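PDB 3HAZ: proline dehydrogenase from Bradyrhizobium japonicum USDA 110, which probably oxidises proline to glutamate in two steps, with an FAD-dependent proline dehydrogenase and an NAD-dependent aldehyde dehydrogenase joined in one chain. Local coordinates for residues A[842-846]-A[867-871]; A[789-793]-A[833-837]; A[230-234]-A[273-277]; A[211-215]-A[265-269]. All blocks are in the same frame, centred on the assembly; numbering follows the deposited sequence.

Contact 1. Residues A[842-846]-A[867-871]; sequences KQRLD and GCFVA
Lys842 reaches from its helix across to the loop 867-871 and lays its aliphatic chain along the turn at Gly867, Cys868 and Phe869. Its CG stands anti to the backbone N (chi1 172°), and the chain stays extended as far as CE. Lys842 CD passes 3.7 Å from Gly867 O. The bend comes only at the last torsion (chi4 51°), which brings NZ round to the carbonyl of Phe869. There Lys842 NZ donates a hydrogen bond to Phe869 O at 3.3 Å, with the donor somewhat tilted from the carbonyl plane. The same NZ makes a salt bridge to Asp846 OD2 at 2.8 Å, one helical turn further on, and meets the syn lone pair of that oxygen. The ammonium group is thus held by a carboxylate of its own helix and a carbonyl of the loop. Val870 packs against the lysine chain, the two side chains crossing obliquely. Val870 CG2 lies 3.8 Å from Lys842 CG and 4.1 Å from Leu845 CD1. Asp846 runs past Val870 in the opposite sense, and Asp846 OD1 lies 4.0 Å from Val870 CG2, so one methyl group meets three residues of the helix. The loop backbone is folded tightly here. Cys868 is the centre of an inverse gamma turn, closed by a weak bond from Phe869 N to Gly867 O. The contact lies in the aldehyde dehydrogenase part of the chain. It seats helix 839-855 on the connection of the antiparallel pair 857-861 and 873-876, where 857-861 is an outermost strand of the sheet within this chain.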
loop_
_atom_site.group_PDB
_atom_site.type_symbol
_atom_site.label_atom_id
_atom_site.label_comp_id
_atom_site.label_asym_id
_atom_site.label_seq_id
_atom_site.Cartn_x
_atom_site.Cartn_y
_atom_site.Cartn_z
ATOM N N LYS A 842 -14.668 24.927 -56.201
ATOM C CA LYS A 842 -15.689 24.310 -57.035
ATOM C C LYS A 842 -15.182 24.029 -58.454
ATOM O O LYS A 842 -15.448 22.964 -59.014
ATOM C CB LYS A 842 -16.956 25.164 -57.064
ATOM C CG LYS A 842 -17.995 24.675 -58.057
ATOM C CD LYS A 842 -19.219 25.574 -58.066
ATOM C CE LYS A 842 -20.116 25.274 -59.267
ATOM N NZ LYS A 842 -20.436 23.822 -59.385
ATOM N N GLN A 843 -14.446 24.982 -59.027
ATOM C CA GLN A 843 -13.915 24.821 -60.381
ATOM C C GLN A 843 -12.958 23.633 -60.489
ATOM O O GLN A 843 -13.014 22.860 -61.442
ATOM C CB GLN A 843 -13.216 26.104 -60.850
ATOM N N ARG A 844 -12.074 23.500 -59.511
ATOM C CA ARG A 844 -11.129 22.394 -59.478
ATOM C C ARG A 844 -11.874 21.068 -59.336
ATOM O O ARG A 844 -11.551 20.077 -59.998
ATOM C CB ARG A 844 -10.159 22.584 -58.312
ATOM C CG ARG A 844 -8.903 21.740 -58.394
ATOM C CD ARG A 844 -7.803 22.307 -57.501
ATOM N NE ARG A 844 -7.588 23.736 -57.725
ATOM C CZ ARG A 844 -7.769 24.678 -56.802
ATOM N NH1 ARG A 844 -7.549 25.953 -57.099
ATOM N NH2 ARG A 844 -8.161 24.347 -55.577
ATOM N N LEU A 845 -12.876 21.052 -58.466
ATOM C CA LEU A 845 -13.687 19.854 -58.278
ATOM C C LEU A 845 -14.454 19.510 -59.558
ATOM O O LEU A 845 -14.490 18.356 -59.991
ATOM C CB LEU A 845 -14.639 20.038 -57.093
ATOM C CG LEU A 845 -13.917 20.138 -55.743
ATOM C CD1 LEU A 845 -14.886 20.416 -54.603
ATOM C CD2 LEU A 845 -13.129 18.864 -55.485
ATOM N N ASP A 846 -15.060 20.521 -60.169
ATOM C CA ASP A 846 -15.840 20.300 -61.379
ATOM C C ASP A 846 -14.966 19.771 -62.509
ATOM O O ASP A 846 -15.415 18.970 -63.328
ATOM C CB ASP A 846 -16.555 21.585 -61.802
ATOM C CG ASP A 846 -17.780 21.874 -60.953
ATOM O OD1 ASP A 846 -18.150 21.008 -60.130
ATOM O OD2 ASP A 846 -18.375 22.961 -61.109
ATOM N N GLY A 867 -24.930 27.933 -57.142
ATOM C CA GLY A 867 -23.981 28.538 -56.222
ATOM C C GLY A 867 -22.750 27.680 -56.008
ATOM O O GLY A 867 -22.504 26.738 -56.766
ATOM N N CYS A 868 -21.983 28.003 -54.968
ATOM C CA CYS A 868 -20.747 27.283 -54.666
ATOM C C CYS A 868 -21.019 25.907 -54.069
ATOM O O CYS A 868 -20.521 25.585 -52.990
ATOM C CB CYS A 868 -19.857 28.092 -53.709
ATOM S SG CYS A 868 -18.584 29.093 -54.514
ATOM N N PHE A 869 -21.809 25.101 -54.769
ATOM C CA PHE A 869 -22.123 23.760 -54.303
ATOM C C PHE A 869 -21.561 22.697 -55.234
ATOM O O PHE A 869 -21.578 22.852 -56.459
ATOM C CB PHE A 869 -23.635 23.579 -54.176
ATOM C CG PHE A 869 -24.254 24.392 -53.082
ATOM C CD1 PHE A 869 -24.719 25.674 -53.331
ATOM C CD2 PHE A 869 -24.372 23.878 -51.804
ATOM C CE1 PHE A 869 -25.290 26.428 -52.323
ATOM C CE2 PHE A 869 -24.940 24.623 -50.790
ATOM C CZ PHE A 869 -25.401 25.899 -51.048
ATOM N N VAL A 870 -21.061 21.621 -54.638
ATOM C CA VAL A 870 -20.730 20.407 -55.376
ATOM C C VAL A 870 -21.368 19.206 -54.675
ATOM O O VAL A 870 -21.122 18.970 -53.498
ATOM C CB VAL A 870 -19.212 20.200 -55.478
ATOM C CG1 VAL A 870 -18.909 18.914 -56.226
ATOM C CG2 VAL A 870 -18.565 21.387 -56.179
ATOM N N ALA A 871 -22.198 18.460 -55.396
ATOM C CA ALA A 871 -22.904 17.319 -54.824
ATOM C C ALA A 871 -22.005 16.086 -54.725
ATOM O O ALA A 871 -20.984 15.998 -55.402
ATOM C CB ALA A 871 -24.163 17.002 -55.648
#

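Contact 2. Residues A[789-793]-A[833-837]. With SO4 (sulfate ion), chain E.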
loop_
_atom_site.group_PDB
_atom_site.type_symbol
_atom_site.label_atom_id
_atom_site.label_comp_id
_atom_site.label_asym_id
_atom_site.label_seq_id
_atom_site.Cartn_x
_atom_site.Cartn_y
_atom_site.Cartn_z
ATOM N N SER A 789 -19.248 17.304 -44.509
ATOM C CA SER A 789 -18.515 18.552 -44.699
ATOM C C SER A 789 -18.115 18.733 -46.161
ATOM O O SER A 789 -17.070 19.311 -46.454
ATOM C CB SER A 789 -17.264 18.592 -43.813
ATOM O OG SER A 789 -17.586 18.317 -42.465
ATOM N N ALA A 790 -18.947 18.231 -47.071
ATOM C CA ALA A 790 -18.661 18.299 -48.505
ATOM C C ALA A 790 -17.285 17.727 -48.836
ATOM O O ALA A 790 -16.624 18.177 -49.767
ATOM C CB ALA A 790 -18.786 19.739 -49.020
ATOM N N GLY A 791 -16.861 16.729 -48.067
ATOM C CA GLY A 791 -15.577 16.092 -48.285
ATOM C C GLY A 791 -14.396 17.017 -48.037
ATOM O O GLY A 791 -13.295 16.762 -48.522
ATOM N N GLN A 792 -14.617 18.088 -47.281
ATOM C CA GLN A 792 -13.560 19.070 -47.024
ATOM C C GLN A 792 -12.851 18.800 -45.700
ATOM O O GLN A 792 -12.564 19.718 -44.924
ATOM C CB GLN A 792 -14.109 20.503 -47.081
ATOM C CG GLN A 792 -14.715 20.874 -48.435
ATOM C CD GLN A 792 -15.198 22.315 -48.495
ATOM O OE1 GLN A 792 -14.896 23.046 -49.440
ATOM N NE2 GLN A 792 -15.940 22.734 -47.476
ATOM N N ARG A 793 -12.590 17.526 -45.439
ATOM C CA ARG A 793 -11.765 17.125 -44.309
ATOM C C ARG A 793 -10.553 16.405 -44.859
ATOM O O ARG A 793 -10.640 15.693 -45.851
ATOM C CB ARG A 793 -12.523 16.180 -43.386
ATOM C CG ARG A 793 -13.774 16.759 -42.773
ATOM C CD ARG A 793 -14.494 15.693 -41.955
ATOM N NE ARG A 793 -15.677 16.219 -41.283
ATOM C CZ ARG A 793 -15.746 16.466 -39.980
ATOM N NH1 ARG A 793 -14.700 16.228 -39.205
ATOM N NH2 ARG A 793 -16.867 16.943 -39.451
ATOM N N VAL A 833 -25.139 18.602 -46.474
ATOM C CA VAL A 833 -23.950 19.002 -47.204
ATOM C C VAL A 833 -24.026 20.469 -47.580
ATOM O O VAL A 833 -24.877 20.871 -48.372
ATOM C CB VAL A 833 -23.780 18.179 -48.488
ATOM C CG1 VAL A 833 -22.536 18.638 -49.241
ATOM C CG2 VAL A 833 -23.710 16.689 -48.164
ATOM N N GLY A 834 -23.138 21.269 -47.000
ATOM C CA GLY A 834 -23.092 22.688 -47.291
ATOM C C GLY A 834 -22.228 22.975 -48.504
ATOM O O GLY A 834 -21.782 22.049 -49.188
ATOM N N PRO A 835 -21.978 24.266 -48.779
ATOM C CA PRO A 835 -21.214 24.634 -49.973
ATOM C C PRO A 835 -19.733 24.376 -49.776
ATOM O O PRO A 835 -19.274 24.296 -48.641
ATOM C CB PRO A 835 -21.466 26.137 -50.102
ATOM C CG PRO A 835 -21.784 26.598 -48.722
ATOM C CD PRO A 835 -22.374 25.433 -47.971
ATOM N N VAL A 836 -18.995 24.242 -50.869
ATOM C CA VAL A 836 -17.544 24.226 -50.771
ATOM C C VAL A 836 -17.055 25.659 -50.528
ATOM O O VAL A 836 -17.811 26.617 -50.699
ATOM C CB VAL A 836 -16.890 23.590 -52.005
ATOM C CG1 VAL A 836 -17.313 22.133 -52.114
ATOM C CG2 VAL A 836 -17.271 24.350 -53.262
ATOM N N ILE A 837 -15.800 25.802 -50.117
ATOM C CA ILE A 837 -15.317 27.063 -49.554
ATOM C C ILE A 837 -15.345 28.271 -50.513
ATOM O O ILE A 837 -15.746 29.360 -50.114
ATOM C CB ILE A 837 -13.910 26.896 -48.921
ATOM C CG1 ILE A 837 -13.518 28.150 -48.124
ATOM C CG2 ILE A 837 -12.876 26.560 -49.988
ATOM C CD1 ILE A 837 -14.515 28.527 -47.036
HETATM S S SO4 E . -11.083 15.155 -38.897
HETATM O O1 SO4 E . -10.519 13.919 -38.350
HETATM O O2 SO4 E . -10.073 15.812 -39.726
HETATM O O3 SO4 E . -12.256 14.870 -39.717
HETATM O O4 SO4 E . -11.488 16.021 -37.793
HETATM O O HOH W 1 -17.071 25.551 -47.214
#
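Ala790 and Gln792 meet Val833, Gly834, Val836 and Ile837 in a buried contact between two loops of the aldehyde dehydrogenase fold. The loop 789-793 leads directly to Cys794, the predicted active-site cysteine. The loop 833-837 comes just before helix 839-855. Ser789, Ala790 and Gly791 all have positive phi, and this compact turn is closed by a bond from Gln792 N to Ser789 O. It presents the Ala790 methyl group to the loop 833-837. Ala790 CB lies 3.9 Å from Val833 CG1 and also touches Gly834 O. Gln792 leaves the backbone with CG opposite the carbonyl carbon (chi1 -60°) and runs extended to its amide. Its side chain also packs on Trp659, which binds NAD, consistent with a second-shell place beside the cofactor. Arg793 points elsewhere. Its NE makes a weak bond to Ser789 OG, and its NH2 pairs with Asp606. Arg793 NH1 donates to sulfate O3 at 2.8 Å; the ion, probably from the crystallisation liquor, lies at the guanidinium edge and also binds Ser795, Gly948 and Ala949. The amide of Gln792 uses both its ends on 833-837. Gln792 NE2 donates to a water at 3.0 Å, and this water donates to Pro835 O. At the other end of the amide, Gln792 OE1 accepts from Ile837 N at 3.0 Å, on a lone pair in the carbonyl plane, with an N-H...O angle of 140°.

Contact 3. Residues A[230-234]-A[273-277]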
loop_
_atom_site.group_PDB
_atom_site.type_symbol
_atom_site.label_atom_id
_atom_site.label_comp_id
_atom_site.label_asym_id
_atom_site.label_seq_id
_atom_site.Cartn_x
_atom_site.Cartn_y
_atom_site.Cartn_z
ATOM N N LEU A 230 -59.577 -9.662 -31.101
ATOM C CA LEU A 230 -58.461 -9.149 -30.312
ATOM C C LEU A 230 -58.811 -9.353 -28.847
ATOM O O LEU A 230 -59.961 -9.169 -28.457
ATOM C CB LEU A 230 -58.277 -7.659 -30.585
ATOM C CG LEU A 230 -57.154 -7.146 -31.494
ATOM C CD1 LEU A 230 -56.558 -8.220 -32.389
ATOM C CD2 LEU A 230 -57.671 -5.974 -32.322
ATOM N N PRO A 231 -57.819 -9.693 -28.017
ATOM C CA PRO A 231 -56.389 -9.696 -28.324
ATOM C C PRO A 231 -55.935 -11.010 -28.939
ATOM O O PRO A 231 -54.741 -11.185 -29.182
ATOM C CB PRO A 231 -55.740 -9.549 -26.944
ATOM C CG PRO A 231 -56.878 -9.708 -25.918
ATOM C CD PRO A 231 -58.076 -10.188 -26.659
ATOM N N ASP A 232 -56.868 -11.920 -29.191
ATOM C CA ASP A 232 -56.498 -13.261 -29.632
ATOM C C ASP A 232 -56.356 -13.356 -31.146
ATOM O O ASP A 232 -56.898 -14.267 -31.774
ATOM C CB ASP A 232 -57.497 -14.302 -29.112
ATOM C CG ASP A 232 -56.952 -15.720 -29.179
ATOM O OD1 ASP A 232 -55.717 -15.891 -29.271
ATOM O OD2 ASP A 232 -57.764 -16.669 -29.138
ATOM N N ARG A 233 -55.642 -12.394 -31.724
ATOM C CA ARG A 233 -55.272 -12.424 -33.135
ATOM C C ARG A 233 -53.784 -12.091 -33.238
ATOM O O ARG A 233 -53.213 -11.541 -32.306
ATOM C CB ARG A 233 -56.108 -11.424 -33.941
ATOM C CG ARG A 233 -57.609 -11.685 -33.874
ATOM C CD ARG A 233 -58.417 -10.630 -34.614
ATOM N NE ARG A 233 -58.293 -10.734 -36.069
ATOM C CZ ARG A 233 -58.837 -11.701 -36.805
ATOM N NH1 ARG A 233 -58.682 -11.705 -38.126
ATOM N NH2 ARG A 233 -59.534 -12.671 -36.223
ATOM N N PRO A 234 -53.152 -12.429 -34.370
ATOM C CA PRO A 234 -51.703 -12.240 -34.492
ATOM C C PRO A 234 -51.310 -10.777 -34.670
ATOM O O PRO A 234 -52.140 -9.932 -35.027
ATOM C CB PRO A 234 -51.348 -13.026 -35.765
ATOM C CG PRO A 234 -52.564 -13.845 -36.092
ATOM C CD PRO A 234 -53.722 -13.071 -35.564
ATOM N N HIS A 273 -57.506 -6.639 -41.448
ATOM C CA HIS A 273 -57.485 -8.011 -40.943
ATOM C C HIS A 273 -57.650 -8.031 -39.433
ATOM O O HIS A 273 -57.506 -9.081 -38.800
ATOM C CB HIS A 273 -56.192 -8.736 -41.331
ATOM C CG HIS A 273 -56.102 -9.068 -42.786
ATOM N ND1 HIS A 273 -57.072 -9.791 -43.444
ATOM C CD2 HIS A 273 -55.155 -8.776 -43.709
ATOM C CE1 HIS A 273 -56.729 -9.931 -44.713
ATOM N NE2 HIS A 273 -55.571 -9.321 -44.900
ATOM N N ASP A 274 -57.944 -6.864 -38.866
ATOM C CA ASP A 274 -58.123 -6.706 -37.425
ATOM C C ASP A 274 -56.937 -7.267 -36.650
ATOM O O ASP A 274 -57.113 -8.046 -35.717
ATOM C CB ASP A 274 -59.414 -7.388 -36.966
ATOM C CG ASP A 274 -59.853 -6.934 -35.585
ATOM O OD1 ASP A 274 -59.538 -5.785 -35.213
ATOM O OD2 ASP A 274 -60.507 -7.724 -34.873
ATOM N N LEU A 275 -55.732 -6.861 -37.042
ATOM C CA LEU A 275 -54.505 -7.356 -36.420
ATOM C C LEU A 275 -53.987 -6.418 -35.332
ATOM O O LEU A 275 -54.370 -5.256 -35.264
ATOM C CB LEU A 275 -53.410 -7.550 -37.478
ATOM C CG LEU A 275 -53.695 -8.495 -38.656
ATOM C CD1 LEU A 275 -52.506 -8.480 -39.616
ATOM C CD2 LEU A 275 -53.998 -9.916 -38.175
ATOM N N ASN A 276 -53.122 -6.944 -34.476
ATOM C CA ASN A 276 -52.318 -6.119 -33.594
ATOM C C ASN A 276 -51.174 -5.531 -34.434
ATOM O O ASN A 276 -50.462 -6.262 -35.125
ATOM C CB ASN A 276 -51.773 -6.979 -32.449
ATOM C CG ASN A 276 -50.927 -6.180 -31.446
ATOM O OD1 ASN A 276 -50.047 -6.736 -30.790
ATOM N ND2 ASN A 276 -51.194 -4.882 -31.330
ATOM N N PHE A 277 -51.012 -4.213 -34.385
ATOM C CA PHE A 277 -50.007 -3.517 -35.183
ATOM C C PHE A 277 -49.119 -2.676 -34.257
ATOM O O PHE A 277 -49.570 -1.675 -33.703
ATOM C CB PHE A 277 -50.719 -2.634 -36.219
ATOM C CG PHE A 277 -49.796 -1.950 -37.187
ATOM C CD1 PHE A 277 -49.379 -2.595 -38.347
ATOM C CD2 PHE A 277 -49.363 -0.658 -36.951
ATOM C CE1 PHE A 277 -48.531 -1.968 -39.244
ATOM C CE2 PHE A 277 -48.513 -0.013 -37.847
ATOM C CZ PHE A 277 -48.097 -0.669 -38.994
HETATM O O HOH W 2 -61.445 -7.757 -32.435
#
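Pro234 and Asn276 join the two backbones where neighbouring strands begin. Asn276 N donates to Pro234 O at 3.2 Å, at the entry to the parallel strands 235-238 and 276-279. Before this point the two segments differ. The segment 230-234 has a cis peptide ahead of Pro231 and an inverse gamma turn centred on Asp232. In 273-277, Asp274 has positive phi and is the C-prime residue of the Schellman motif that ends helix 252-272. The carbonyls just past this helix end are met by Arg233. A bend in its chain (chi3 72°) turns the guanidinium edge toward them. Arg233 NH1 donates to His273 O at 3.0 Å and NE to the same oxygen at 3.3 Å, a side-on grip by two nitrogens. NE also makes a weak bond to Asp274 O. The far nitrogen, NH2, is taken by the carbonyls of His228 and Gly226. The fold is the TIM-type barrel of the proline dehydrogenase part, and the contact closes a beta-alpha-beta unit in which helix 252-272 links the two strands. The carboxylate of Asp274 lies beside the arginine without receiving an N-H. Asp274 OD2 is 3.9 Å from Arg233 NE, well out of the guanidinium plane, a long salt bridge by charge alone. A water donates to Asp274 OD2 at 2.6 Å and accepts from Leu230 N. The leucine side chain covers the turn: Leu230 CD1 is 3.4 Å from Asp274 O, and Leu230 CD2 is 3.4 Å from Asp274 OD1. Pro234 CD meets Leu275 CD2 at 4.1 Å, while the amide of Asn276 turns to Gly308 and Gln393.

Contact 4. Residues A[211-215]-A[265-269]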
loop_
_atom_site.group_PDB
_atom_site.type_symbol
_atom_site.label_atom_id
_atom_site.label_comp_id
_atom_site.label_asym_id
_atom_site.label_seq_id
_atom_site.Cartn_x
_atom_site.Cartn_y
_atom_site.Cartn_z
ATOM N N PHE A 211 -41.511 -1.454 -46.774
ATOM C CA PHE A 211 -42.952 -1.213 -46.835
ATOM C C PHE A 211 -43.662 -2.399 -47.487
ATOM O O PHE A 211 -44.633 -2.920 -46.944
ATOM C CB PHE A 211 -43.283 0.078 -47.597
ATOM C CG PHE A 211 -44.757 0.296 -47.794
ATOM C CD1 PHE A 211 -45.480 1.083 -46.912
ATOM C CD2 PHE A 211 -45.429 -0.311 -48.850
ATOM C CE1 PHE A 211 -46.848 1.269 -47.087
ATOM C CE2 PHE A 211 -46.793 -0.127 -49.030
ATOM C CZ PHE A 211 -47.505 0.661 -48.147
ATOM N N ASP A 212 -43.168 -2.818 -48.651
ATOM C CA ASP A 212 -43.765 -3.936 -49.378
ATOM C C ASP A 212 -43.719 -5.228 -48.563
ATOM O O ASP A 212 -44.691 -5.978 -48.526
ATOM C CB ASP A 212 -43.069 -4.140 -50.727
ATOM C CG ASP A 212 -43.312 -2.992 -51.692
ATOM O OD1 ASP A 212 -44.254 -2.202 -51.467
ATOM O OD2 ASP A 212 -42.557 -2.877 -52.679
ATOM N N ALA A 213 -42.589 -5.485 -47.914
ATOM C CA ALA A 213 -42.460 -6.675 -47.073
ATOM C C ALA A 213 -43.492 -6.691 -45.942
ATOM O O ALA A 213 -44.139 -7.717 -45.693
ATOM C CB ALA A 213 -41.037 -6.801 -46.514
ATOM N N TYR A 214 -43.645 -5.560 -45.256
ATOM C CA TYR A 214 -44.660 -5.454 -44.210
ATOM C C TYR A 214 -46.046 -5.712 -44.795
ATOM O O TYR A 214 -46.840 -6.454 -44.224
ATOM C CB TYR A 214 -44.669 -4.061 -43.575
ATOM C CG TYR A 214 -43.475 -3.710 -42.710
ATOM C CD1 TYR A 214 -42.974 -4.603 -41.770
ATOM C CD2 TYR A 214 -42.878 -2.451 -42.804
ATOM C CE1 TYR A 214 -41.880 -4.261 -40.964
ATOM C CE2 TYR A 214 -41.796 -2.099 -42.007
ATOM C CZ TYR A 214 -41.298 -3.007 -41.094
ATOM O OH TYR A 214 -40.230 -2.650 -40.306
ATOM N N ALA A 215 -46.332 -5.060 -45.922
ATOM C CA ALA A 215 -47.622 -5.193 -46.584
ATOM C C ALA A 215 -47.883 -6.653 -46.902
ATOM O O ALA A 215 -48.963 -7.168 -46.632
ATOM C CB ALA A 215 -47.666 -4.348 -47.856
ATOM N N ASP A 265 -50.848 3.696 -44.329
ATOM C CA ASP A 265 -51.213 2.665 -45.298
ATOM C C ASP A 265 -51.057 1.276 -44.685
ATOM O O ASP A 265 -51.947 0.427 -44.797
ATOM C CB ASP A 265 -50.346 2.801 -46.555
ATOM C CG ASP A 265 -50.797 1.894 -47.695
ATOM O OD1 ASP A 265 -51.586 0.955 -47.464
ATOM O OD2 ASP A 265 -50.353 2.126 -48.834
ATOM N N LEU A 266 -49.928 1.048 -44.023
ATOM C CA LEU A 266 -49.689 -0.238 -43.377
ATOM C C LEU A 266 -50.677 -0.514 -42.230
ATOM O O LEU A 266 -51.180 -1.621 -42.103
ATOM C CB LEU A 266 -48.242 -0.348 -42.901
ATOM C CG LEU A 266 -47.147 -0.443 -43.975
ATOM C CD1 LEU A 266 -45.754 -0.497 -43.330
ATOM C CD2 LEU A 266 -47.359 -1.647 -44.898
ATOM N N ALA A 267 -50.960 0.496 -41.413
ATOM C CA ALA A 267 -51.926 0.357 -40.319
ATOM C C ALA A 267 -53.322 0.006 -40.844
ATOM O O ALA A 267 -54.026 -0.815 -40.259
ATOM C CB ALA A 267 -51.984 1.642 -39.495
ATOM N N GLN A 268 -53.711 0.640 -41.945
ATOM C CA GLN A 268 -54.999 0.378 -42.573
ATOM C C GLN A 268 -55.085 -1.070 -43.057
ATOM O O GLN A 268 -56.119 -1.720 -42.925
ATOM C CB GLN A 268 -55.231 1.340 -43.737
ATOM C CG GLN A 268 -55.301 2.825 -43.340
ATOM C CD GLN A 268 -55.452 3.738 -44.550
ATOM O OE1 GLN A 268 -55.154 3.339 -45.681
ATOM N NE2 GLN A 268 -55.924 4.964 -44.323
ATOM N N ARG A 269 -53.989 -1.572 -43.608
ATOM C CA ARG A 269 -53.947 -2.941 -44.095
ATOM C C ARG A 269 -54.061 -3.922 -42.938
ATOM O O ARG A 269 -54.684 -4.976 -43.072
ATOM C CB ARG A 269 -52.658 -3.186 -44.873
ATOM C CG ARG A 269 -52.657 -2.568 -46.267
ATOM C CD ARG A 269 -51.234 -2.382 -46.766
ATOM N NE ARG A 269 -51.193 -1.837 -48.115
ATOM C CZ ARG A 269 -51.233 -2.576 -49.216
ATOM N NH1 ARG A 269 -51.326 -3.898 -49.129
ATOM N NH2 ARG A 269 -51.187 -1.994 -50.403
HETATM O O HOH W 3 -51.126 -5.696 -46.757
#
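The Phe211 ring carries Leu266 on one face, and Asp265 and its own neighbour Asp212 at the edge. Leu266 CD2 makes a CH-pi contact 3.9 Å from the centroid of the Phe211 ring, offset toward the rim. At the edge, Asp265 OD2 comes 3.3 Å from Phe211 CZ, and the carboxylate plane is turned 63° from the ring. With CG anti to the backbone N (chi1 175°), the phenylalanine is carried across to the other helix. The second flat group, the Arg269 guanidinium, has Ala215 CB over one face, 3.9 Å from Arg269 NH1. At its edge, Arg269 NE binds Asp265 OD1 at 2.9 Å in a salt bridge within the helix, from above the carboxylate plane. NH1 donates to a water that in turn donates to Ala215 O. Leu266 lies among these groups: Leu266 CD1 is 3.5 Å from Tyr214 CD2, and Leu266 CD2 is 4.0 Å from Ala215 CB. The Tyr214 hydroxyl turns away to Lys239 N. The two helical segments run almost parallel, their axes 9° and 10.3 Å apart. Helices 204-223 and 252-272 are neighbours around the TIM-type barrel, and Leu243 of helix 240-243 packs against Phe211, Tyr214 and Leu266.

From the N terminus, contact 4 opens at 211-215 and contact 3 at 230-234. Contact 4 closes at 265-269 and contact 3 at 273-277, so the two cross. They tie helix 204-223 to helix 252-272, and the entry of strand 235-238 to that of strand 276-279. Phe277 bridges them by packing on Leu266 and Ala267. In the aldehyde dehydrogenase part, contact 2 closes 789-793 onto 833-837, joining the loop before strand 797-803 to that before helix 839-855. Contact 1 follows in series and joins that helix to the connection between strands 857-861 and 873-876. These two adjoin through a probable hydrogen bond from Val836 N to Cys868 O. Contacts 1 and 3 have centres about 54 Å apart.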